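Local coordinates for type IV pilus assembly protein PilF (Thermus thermophilus HB8, PDB 5OIU) that is a hexameric AAA+ motor ATPase that probably couples ATP binding and hydrolysis to the assembly of type IV pili, at residues C[30-33]-C[38-41]. Residues are numbered along the deposited sequence; the frame is centred on the assembly and turned at random.
Sequences EPRQ and VRLR
Glu-30 and Arg-39 meet near the turn between antiparallel hairpin strands 26-31 and 36-42, where the CA atoms of Glu-30 and Val-38 are 6.3 Å apart. Backbone bonds pair Glu-30 with Gln-37 and Arg-39 with His-28; the side chains of Glu-30, Arg-32 and Arg-39 form a salt-bridge network. Arg-39 NH1 reaches Glu-30 OE1 at 2.6 Å, but the N-H...O angle of 122° makes the hydrogen bond weak, so attraction between the charges probably contributes much of the hold. The carboxylate stands almost perpendicular to the guanidinium, the planes 84° apart, and the single NH1, also 2.9 Å from Glu-30 OE2, lies against both oxygens at the guanidinium edge. Bends at chi2 and chi3 (the latter 88°) bring NH1 to the acid. Extended from CG to NE, Arg-32 gives Glu-30 OE2 a longer, weak bond from NH1 (3.5 Å), and the same NH1 sits over one face of the Arg-39 guanidinium, 3.6 Å from Arg-39 CD. The shared carboxylate probably offsets the closeness of the two positive charges. Lys-106 on strand 104-111 brings a third cation to the carboxylate, at OE1, where Asn-188 of a second subunit also bonds, while Arg-39 NH2 donates to Lys-171 O of that subunit. The network thus lies at a subunit interface; Val-38, its CB pointing away from segment 30-33, packs on helix 6-22, and strand 45-52 flanks strand 36-42.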
loop_
_atom_site.group_PDB
_atom_site.type_symbol
_atom_site.label_atom_id
_atom_site.label_comp_id
_atom_site.label_asym_id
_atom_site.label_seq_id
_atom_site.Cartn_x
_atom_site.Cartn_y
_atom_site.Cartn_z
ATOM N N GLU C 30 -35.639 25.951 -13.167
ATOM C CA GLU C 30 -34.852 25.718 -14.373
ATOM C C GLU C 30 -34.490 27.019 -15.065
ATOM O O GLU C 30 -35.377 27.690 -15.612
ATOM C CB GLU C 30 -35.611 24.828 -15.361
ATOM C CG GLU C 30 -36.440 23.698 -14.762
ATOM C CD GLU C 30 -36.832 22.668 -15.819
ATOM O OE1 GLU C 30 -36.901 21.462 -15.495
ATOM O OE2 GLU C 30 -37.060 23.069 -16.993
ATOM N N PRO C 31 -33.211 27.374 -15.153
ATOM C CA PRO C 31 -32.814 28.424 -16.101
ATOM C C PRO C 31 -33.017 27.942 -17.536
ATOM O O PRO C 31 -32.662 26.818 -17.882
ATOM C CB PRO C 31 -31.332 28.651 -15.778
ATOM C CG PRO C 31 -30.878 27.323 -15.287
ATOM C CD PRO C 31 -32.047 26.700 -14.558
ATOM N N ARG C 32 -33.629 28.787 -18.354
ATOM C CA ARG C 32 -33.817 28.542 -19.782
ATOM C C ARG C 32 -33.073 29.626 -20.574
ATOM O O ARG C 32 -32.271 30.388 -20.025
ATOM C CB ARG C 32 -35.312 28.475 -20.125
ATOM C CG ARG C 32 -35.961 27.119 -19.804
ATOM C CD ARG C 32 -37.501 27.137 -19.860
ATOM N NE ARG C 32 -38.077 25.947 -19.219
ATOM C CZ ARG C 32 -39.384 25.702 -19.101
ATOM N NH1 ARG C 32 -39.804 24.597 -18.485
ATOM N NH2 ARG C 32 -40.273 26.565 -19.588
ATOM N N GLN C 33 -33.335 29.697 -21.878
ATOM C CA GLN C 33 -32.571 30.621 -22.717
ATOM C C GLN C 33 -32.882 32.074 -22.375
ATOM O O GLN C 33 -31.966 32.893 -22.226
ATOM C CB GLN C 33 -32.856 30.346 -24.189
ATOM C CG GLN C 33 -31.944 31.052 -25.158
ATOM C CD GLN C 33 -32.226 30.617 -26.578
ATOM O OE1 GLN C 33 -33.388 30.545 -26.988
ATOM N NE2 GLN C 33 -31.172 30.288 -27.329
ATOM N N VAL C 38 -40.219 27.992 -13.203
ATOM C CA VAL C 38 -40.435 27.232 -11.980
ATOM C C VAL C 38 -41.563 26.253 -12.250
ATOM O O VAL C 38 -42.635 26.649 -12.722
ATOM C CB VAL C 38 -40.765 28.162 -10.799
ATOM C CG1 VAL C 38 -41.100 27.378 -9.529
ATOM C CG2 VAL C 38 -39.612 29.097 -10.559
ATOM N N ARG C 39 -41.316 24.976 -11.987
ATOM C CA ARG C 39 -42.326 23.945 -12.162
ATOM C C ARG C 39 -42.520 23.201 -10.848
ATOM O O ARG C 39 -41.587 23.082 -10.042
ATOM C CB ARG C 39 -41.936 22.958 -13.275
ATOM C CG ARG C 39 -41.715 23.586 -14.666
ATOM C CD ARG C 39 -40.610 22.840 -15.469
ATOM N NE ARG C 39 -41.134 21.716 -16.252
ATOM C CZ ARG C 39 -40.377 20.825 -16.894
ATOM N NH1 ARG C 39 -39.054 20.918 -16.863
ATOM N NH2 ARG C 39 -40.947 19.833 -17.578
ATOM N N LEU C 40 -43.742 22.704 -10.638
ATOM C CA LEU C 40 -44.088 21.857 -9.500
ATOM C C LEU C 40 -44.537 20.509 -10.036
ATOM O O LEU C 40 -45.337 20.464 -10.974
ATOM C CB LEU C 40 -45.221 22.477 -8.658
ATOM C CG LEU C 40 -45.068 23.882 -8.043
ATOM C CD1 LEU C 40 -46.276 24.289 -7.176
ATOM C CD2 LEU C 40 -43.786 23.993 -7.217
ATOM N N ARG C 41 -44.044 19.408 -9.453
ATOM C CA ARG C 41 -44.661 18.106 -9.724
ATOM C C ARG C 41 -45.873 17.888 -8.803
ATOM O O ARG C 41 -45.736 17.780 -7.571
ATOM C CB ARG C 41 -43.664 16.957 -9.587
ATOM C CG ARG C 41 -44.139 15.720 -10.379
ATOM C CD ARG C 41 -43.208 14.508 -10.314
ATOM N NE ARG C 41 -41.918 14.751 -10.965
ATOM C CZ ARG C 41 -41.689 14.536 -12.256
ATOM N NH1 ARG C 41 -42.673 14.069 -13.026
ATOM N NH2 ARG C 41 -40.481 14.774 -12.771
#